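Ribosomal RNA methyltransferase, putative (Plasmodium falciparum, PDB 2PLW) probably methylates ribosomal RNA at a uridine 2'-O with S-adenosylmethionine as methyl donor, this chain being its FtsJ-like methyltransferase part. Local coordinates at residues A[9-12]-A[13-17]; A[136-139]-A[140-144]. One frame throughout, in Å; residues are numbered along the deposited sequence.

Interaction 1. Residues A[9-12]-A[13-17]; sequences KLIE and LDNKY
Leu13 packs back on the turn that carries Lys9 and Leu10, a local i to i+3 and i+4 contact within helix 7-17, the N-terminal helix that precedes the first strand of the Rossmann-like methyltransferase fold. Four successive alpha-helical bonds tie 9-12 to 13-17, from Leu13 N to Lys9 O through Lys16 N to Glu12 O; Leu13 N to Lys9 O measures 3.0 Å and Asp14 N to Leu10 O 2.8 Å. On the inner face Leu10 CD1 and Leu13 CD1 approach to 4.3 Å. Leu10 goes on to meet Trp36, Val39 and Ile40 of helix 35-43, while Leu13 reaches Tyr190 of strand 188-196, so two leucines a turn apart fasten the helix to two different elements. Asp14 is buried, but its carboxylate is well supplied: OD1 takes the backbone N-H groups of Phe19 and Leu20, holding the chain as it leaves the helix, and OD2 forms a salt bridge with Arg43, which would probably favour the charged form. On the outer side Glu12 runs out extended to a salt bridge with Lys180. Ile11 and Asn15 lie alongside each other and point the same way. Asn15 CG is anti to its carbonyl carbon (chi1 -79°), which leans the amide back over Ile11 O; OD1 accepts a hydrogen bond from Arg43, and Asn15 ND2 rests 3.6 Å from Ile11 CG2.

Interaction 2. Residues A[136-139]-A[140-144]; sequences ITHF and MEQYI
The rings of Phe139 and Tyr143, one helical turn apart, meet obliquely: their planes are inclined by 36° and their centroids are 5.0 Å apart. Tyr143 CD2 comes over one face of the Phe139 ring, 3.5 Å from Phe139 CE1. Phe139 CG is anti to its backbone N (chi1 163°), whereas Tyr143 CG is anti to its carbonyl carbon, beside N, and this difference in chi1 brings the two rings together. The phenol ends on Asp95, to which Tyr143 OH is hydrogen-bonded. Around the helix, Gln142 leans back on His138, its amide plane turned 71° from the imidazole. Gln142 NE2 gives a hydrogen bond to His138 O at 3.1 Å, approaching from above the carbonyl plane, and another to Asn78 O; His138 NE2 meets Asn78 OD1, so one asparagine grips both side chains. All this lies at the C-terminal end of helix 122-143, which packs on the central sheet of the Rossmann-like fold and is the helix of the beta-alpha-beta crossover joining the parallel neighbours 107-112 and 148-155. Phe139 faces the sheet and helix 93-102, touching Leu27, Ile29, Val94 and Leu98; Met140 bears on Ile110. The Met140 side chain bends at chi2 and chi3 and returns alongside Thr137, with Met140 CE 3.8 Å from Thr137 CG2. Thr137 OG1 itself is bonded to Thr133 O and Tyr150 OH. A water donates to His138 O at 2.9 Å and, weakly, to Glu141 OE1, and sits above one face of the imidazole, offset toward its rim.

Interactions 1 and 2 lie on opposite sides of the chain's centre, their centres 22 Å apart and their nearest atoms about 13 Å apart, so they do not touch. Both come close to the S-adenosylmethionine site. In 9-17, the side chain of Lys9 is about 6 Å from the bound cofactor and about 4 Å from that of Lys153, the predicted proton acceptor, while Leu10 is about 4 Å from the cofactor-binding Trp36, side chain to side chain. In 136-144, the Ile136 side chain is about 5 Å from the cofactor, and that of Phe139 about 4 Å from the side chain of cofactor-binding Ile72.

Interaction 1. Residues A[9-12]-A[13-17]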
ATOM      1  N   LYS A   9       7.577  10.877  -3.927  1.00 17.41           N
ATOM      2  CA  LYS A   9       6.120  10.787  -3.742  1.00 17.68           C
ATOM      3  C   LYS A   9       5.773  10.375  -2.316  1.00 16.81           C
ATOM      4  O   LYS A   9       4.818  10.862  -1.756  1.00 16.76           O
ATOM      5  CB  LYS A   9       5.510   9.793  -4.739  1.00 17.88           C
ATOM      6  CG  LYS A   9       5.629  10.298  -6.174  1.00 22.05           C
ATOM      7  CD  LYS A   9       4.810   9.486  -7.177  1.00 25.99           C
ATOM      8  CE  LYS A   9       5.468   8.167  -7.476  1.00 28.20           C
ATOM      9  NZ  LYS A   9       5.217   7.683  -8.872  1.00 27.69           N
ATOM     10  N   LEU A  10       6.524   9.434  -1.741  1.00 16.40           N
ATOM     11  CA  LEU A  10       6.238   9.040  -0.354  1.00 16.21           C
ATOM     12  C   LEU A  10       6.619  10.140   0.625  1.00 16.02           C
ATOM     13  O   LEU A  10       5.890  10.428   1.577  1.00 15.18           O
ATOM     14  CB  LEU A  10       6.883   7.700   0.005  1.00 16.07           C
ATOM     15  CG  LEU A  10       6.478   7.207   1.412  1.00 14.65           C
ATOM     16  CD1 LEU A  10       4.944   7.020   1.566  1.00 17.57           C
ATOM     17  CD2 LEU A  10       7.179   5.900   1.690  1.00 16.55           C
ATOM     18  N   ILE A  11       7.760  10.782   0.370  1.00 17.04           N
ATOM     19  CA  ILE A  11       8.163  11.948   1.179  1.00 17.57           C
ATOM     20  C   ILE A  11       7.050  13.026   1.193  1.00 18.46           C
ATOM     21  O   ILE A  11       6.703  13.559   2.239  1.00 18.71           O
ATOM     22  CB  ILE A  11       9.518  12.507   0.674  1.00 17.66           C
ATOM     23  CG1 ILE A  11      10.635  11.510   0.975  1.00 17.31           C
ATOM     24  CG2 ILE A  11       9.813  13.880   1.296  1.00 17.36           C
ATOM     25  CD1 ILE A  11      11.871  11.659   0.091  1.00 19.49           C
ATOM     26  N   GLU A  12       6.478  13.327   0.029  1.00 18.67           N
ATOM     27  CA  GLU A  12       5.390  14.284  -0.084  1.00 20.53           C
ATOM     28  C   GLU A  12       4.170  13.816   0.721  1.00 19.58           C
ATOM     29  O   GLU A  12       3.582  14.584   1.475  1.00 19.31           O
ATOM     30  CB  GLU A  12       5.039  14.477  -1.565  1.00 20.33           C
ATOM     31  CG  GLU A  12       3.821  15.329  -1.846  1.00 23.88           C
ATOM     32  CD  GLU A  12       3.467  15.400  -3.333  1.00 26.08           C
ATOM     33  OE1 GLU A  12       4.276  14.940  -4.186  1.00 29.17           O
ATOM     34  OE2 GLU A  12       2.356  15.927  -3.634  1.00 31.99           O
ATOM     35  N   LEU A  13       3.810  12.540   0.553  1.00 18.51           N
ATOM     36  CA  LEU A  13       2.667  11.972   1.251  1.00 17.97           C
ATOM     37  C   LEU A  13       2.826  12.065   2.767  1.00 17.87           C
ATOM     38  O   LEU A  13       1.904  12.491   3.466  1.00 18.45           O
ATOM     39  CB  LEU A  13       2.451  10.517   0.833  1.00 17.59           C
ATOM     40  CG  LEU A  13       1.768  10.315  -0.524  1.00 14.69           C
ATOM     41  CD1 LEU A  13       1.941   8.859  -0.943  1.00 16.06           C
ATOM     42  CD2 LEU A  13       0.295  10.700  -0.443  1.00 16.73           C
ATOM     43  N   ASP A  14       3.988  11.653   3.269  1.00 18.17           N
ATOM     44  CA  ASP A  14       4.218  11.638   4.708  1.00 18.93           C
ATOM     45  C   ASP A  14       4.346  13.057   5.253  1.00 20.13           C
ATOM     46  O   ASP A  14       3.909  13.339   6.354  1.00 19.95           O
ATOM     47  CB  ASP A  14       5.425  10.802   5.105  1.00 18.85           C
ATOM     48  CG  ASP A  14       5.521  10.609   6.624  1.00 21.81           C
ATOM     49  OD1 ASP A  14       4.544  10.117   7.224  1.00 21.34           O
ATOM     50  OD2 ASP A  14       6.532  11.023   7.232  1.00 22.05           O
ATOM     51  N   ASN A  15       4.934  13.946   4.463  1.00 20.81           N
ATOM     52  CA  ASN A  15       4.973  15.369   4.848  1.00 22.55           C
ATOM     53  C   ASN A  15       3.591  15.993   5.066  1.00 23.33           C
ATOM     54  O   ASN A  15       3.401  16.827   5.966  1.00 23.81           O
ATOM     55  CB  ASN A  15       5.761  16.158   3.797  1.00 22.47           C
ATOM     56  CG  ASN A  15       7.253  16.013   3.960  1.00 23.07           C
ATOM     57  OD1 ASN A  15       7.755  15.477   4.964  1.00 23.08           O
ATOM     58  ND2 ASN A  15       7.989  16.510   2.971  1.00 27.30           N
ATOM     59  N   LYS A  16       2.623  15.583   4.248  1.00 23.91           N
ATOM     60  CA  LYS A  16       1.277  16.125   4.290  1.00 25.32           C
ATOM     61  C   LYS A  16       0.407  15.374   5.299  1.00 24.95           C
ATOM     62  O   LYS A  16      -0.353  15.986   6.072  1.00 24.64           O
ATOM     63  CB  LYS A  16       0.652  16.087   2.883  1.00 25.22           C
ATOM     64  CG  LYS A  16      -0.773  16.697   2.784  1.00 27.59           C
ATOM     65  CD  LYS A  16      -1.302  16.673   1.355  1.00 27.94           C
ATOM     66  CE  LYS A  16      -2.529  17.573   1.159  1.00 30.72           C
ATOM     67  NZ  LYS A  16      -2.171  18.931   0.595  1.00 34.52           N
ATOM     68  N   TYR A  17       0.514  14.046   5.293  1.00 24.49           N
ATOM     69  CA  TYR A  17      -0.406  13.225   6.075  1.00 24.99           C
ATOM     70  C   TYR A  17       0.162  12.633   7.357  1.00 24.83           C
ATOM     71  O   TYR A  17      -0.607  12.082   8.150  1.00 25.10           O
ATOM     72  CB  TYR A  17      -1.046  12.151   5.186  1.00 24.73           C
ATOM     73  CG  TYR A  17      -1.817  12.746   4.033  1.00 26.20           C
ATOM     74  CD1 TYR A  17      -3.121  13.249   4.208  1.00 25.96           C
ATOM     75  CD2 TYR A  17      -1.248  12.821   2.768  1.00 25.05           C
ATOM     76  CE1 TYR A  17      -3.827  13.789   3.141  1.00 27.71           C
ATOM     77  CE2 TYR A  17      -1.934  13.366   1.700  1.00 26.40           C
ATOM     78  CZ  TYR A  17      -3.219  13.853   1.889  1.00 26.64           C
ATOM     79  OH  TYR A  17      -3.875  14.393   0.812  1.00 30.60           O
TER

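Interaction 2. Residues A[136-139]-A[140-144]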
ATOM      1  N   ILE A 136      -6.108  -5.178  -3.808  1.00 13.79           N
ATOM      2  CA  ILE A 136      -5.249  -4.721  -2.729  1.00 14.15           C
ATOM      3  C   ILE A 136      -6.102  -4.340  -1.523  1.00 13.41           C
ATOM      4  O   ILE A 136      -5.747  -4.663  -0.397  1.00 13.69           O
ATOM      5  CB  ILE A 136      -4.364  -3.535  -3.171  1.00 13.54           C
ATOM      6  CG1 ILE A 136      -3.335  -4.006  -4.208  1.00 15.60           C
ATOM      7  CG2 ILE A 136      -3.597  -2.986  -1.964  1.00 12.60           C
ATOM      8  CD1 ILE A 136      -2.690  -2.853  -4.966  1.00 17.96           C
ATOM      9  N   THR A 137      -7.241  -3.679  -1.752  1.00 12.90           N
ATOM     10  CA  THR A 137      -8.170  -3.323  -0.657  1.00 13.02           C
ATOM     11  C   THR A 137      -8.723  -4.556   0.103  1.00 13.17           C
ATOM     12  O   THR A 137      -8.755  -4.586   1.323  1.00 12.92           O
ATOM     13  CB  THR A 137      -9.297  -2.430  -1.203  1.00 13.71           C
ATOM     14  OG1 THR A 137      -8.697  -1.258  -1.788  1.00 13.58           O
ATOM     15  CG2 THR A 137     -10.329  -2.042  -0.097  1.00 13.22           C
ATOM     16  N   HIS A 138      -9.082  -5.594  -0.652  1.00 12.16           N
ATOM     17  CA  HIS A 138      -9.552  -6.842  -0.062  1.00 13.43           C
ATOM     18  C   HIS A 138      -8.486  -7.480   0.825  1.00 13.21           C
ATOM     19  O   HIS A 138      -8.793  -7.979   1.901  1.00 13.44           O
ATOM     20  CB  HIS A 138      -9.956  -7.797  -1.179  1.00 13.41           C
ATOM     21  CG  HIS A 138     -10.542  -9.074  -0.677  1.00 16.45           C
ATOM     22  ND1 HIS A 138     -11.848  -9.176  -0.248  1.00 21.47           N
ATOM     23  CD2 HIS A 138      -9.988 -10.298  -0.511  1.00 16.20           C
ATOM     24  CE1 HIS A 138     -12.077 -10.414   0.156  1.00 20.72           C
ATOM     25  NE2 HIS A 138     -10.965 -11.112   0.008  1.00 19.05           N
ATOM     26  N   PHE A 139      -7.239  -7.472   0.351  1.00 12.50           N
ATOM     27  CA  PHE A 139      -6.119  -7.998   1.107  1.00 12.53           C
ATOM     28  C   PHE A 139      -5.875  -7.110   2.356  1.00 12.90           C
ATOM     29  O   PHE A 139      -5.705  -7.601   3.490  1.00 12.12           O
ATOM     30  CB  PHE A 139      -4.900  -8.074   0.189  1.00 14.04           C
ATOM     31  CG  PHE A 139      -3.607  -8.214   0.916  1.00 13.10           C
ATOM     32  CD1 PHE A 139      -3.181  -9.452   1.348  1.00 15.19           C
ATOM     33  CD2 PHE A 139      -2.849  -7.087   1.227  1.00 15.96           C
ATOM     34  CE1 PHE A 139      -1.990  -9.593   2.029  1.00 15.79           C
ATOM     35  CE2 PHE A 139      -1.640  -7.209   1.923  1.00 20.21           C
ATOM     36  CZ  PHE A 139      -1.214  -8.463   2.320  1.00 17.87           C
ATOM     37  N   MET A 140      -5.906  -5.797   2.150  1.00 13.66           N
ATOM     38  CA  MET A 140      -5.710  -4.810   3.241  1.00 14.01           C
ATOM     39  C   MET A 140      -6.669  -5.052   4.415  1.00 14.69           C
ATOM     40  O   MET A 140      -6.264  -5.073   5.594  1.00 13.79           O
ATOM     41  CB  MET A 140      -5.854  -3.370   2.672  1.00 14.48           C
ATOM     42  CG  MET A 140      -5.930  -2.244   3.785  1.00 15.10           C
ATOM     43  SD  MET A 140      -7.456  -2.057   4.586  1.00 18.77           S
ATOM     44  CE  MET A 140      -8.522  -1.536   3.249  1.00 17.67           C
ATOM     45  N   GLU A 141      -7.942  -5.256   4.095  1.00 14.87           N
ATOM     46  CA  GLU A 141      -8.953  -5.477   5.112  1.00 16.03           C
ATOM     47  C   GLU A 141      -8.626  -6.624   6.052  1.00 15.41           C
ATOM     48  O   GLU A 141      -9.032  -6.609   7.223  1.00 16.14           O
ATOM     49  CB  GLU A 141     -10.277  -5.803   4.449  1.00 16.63           C
ATOM     50  CG  GLU A 141     -11.155  -4.643   4.090  1.00 23.65           C
ATOM     51  CD  GLU A 141     -12.592  -5.109   4.037  1.00 29.17           C
ATOM     52  OE1 GLU A 141     -12.881  -5.962   3.176  1.00 29.46           O
ATOM     53  OE2 GLU A 141     -13.408  -4.684   4.897  1.00 32.60           O
ATOM     54  N   GLN A 142      -7.932  -7.639   5.531  1.00 13.21           N
ATOM     55  CA  GLN A 142      -7.562  -8.806   6.337  1.00 13.14           C
ATOM     56  C   GLN A 142      -6.461  -8.492   7.311  1.00 13.37           C
ATOM     57  O   GLN A 142      -6.458  -9.036   8.411  1.00 14.43           O
ATOM     58  CB  GLN A 142      -7.120  -9.961   5.426  1.00 12.54           C
ATOM     59  CG  GLN A 142      -8.226 -10.419   4.445  1.00 12.52           C
ATOM     60  CD  GLN A 142      -7.683 -11.342   3.359  1.00 12.16           C
ATOM     61  OE1 GLN A 142      -6.980 -12.306   3.643  1.00 13.29           O
ATOM     62  NE2 GLN A 142      -7.967 -11.008   2.108  1.00 12.93           N
ATOM     63  N   TYR A 143      -5.550  -7.595   6.914  1.00 11.79           N
ATOM     64  CA  TYR A 143      -4.275  -7.410   7.646  1.00 12.11           C
ATOM     65  C   TYR A 143      -4.134  -6.092   8.393  1.00 12.42           C
ATOM     66  O   TYR A 143      -3.249  -5.971   9.222  1.00 13.50           O
ATOM     67  CB  TYR A 143      -3.061  -7.635   6.718  1.00 12.48           C
ATOM     68  CG  TYR A 143      -2.923  -9.114   6.399  1.00 12.09           C
ATOM     69  CD1 TYR A 143      -2.311  -9.963   7.306  1.00 13.70           C
ATOM     70  CD2 TYR A 143      -3.443  -9.637   5.217  1.00 11.44           C
ATOM     71  CE1 TYR A 143      -2.215 -11.346   7.056  1.00 14.38           C
ATOM     72  CE2 TYR A 143      -3.357 -11.042   4.946  1.00 13.18           C
ATOM     73  CZ  TYR A 143      -2.738 -11.861   5.875  1.00 13.68           C
ATOM     74  OH  TYR A 143      -2.624 -13.237   5.674  1.00 16.17           O
ATOM     75  N   ILE A 144      -5.015  -5.142   8.119  1.00 12.82           N
ATOM     76  CA  ILE A 144      -4.889  -3.816   8.713  1.00 13.13           C
ATOM     77  C   ILE A 144      -5.343  -3.849  10.180  1.00 13.02           C
ATOM     78  O   ILE A 144      -6.352  -4.478  10.516  1.00 13.05           O
ATOM     79  CB  ILE A 144      -5.676  -2.733   7.924  1.00 13.23           C
ATOM     80  CG1 ILE A 144      -5.245  -1.328   8.366  1.00 16.39           C
ATOM     81  CG2 ILE A 144      -7.179  -2.905   8.048  1.00 14.42           C
ATOM     82  CD1 ILE A 144      -4.013  -0.892   7.765  1.00 20.78           C
TER
HETATM   83  O   HOH W   1     -11.298  -8.865   3.102  1.00 22.61           O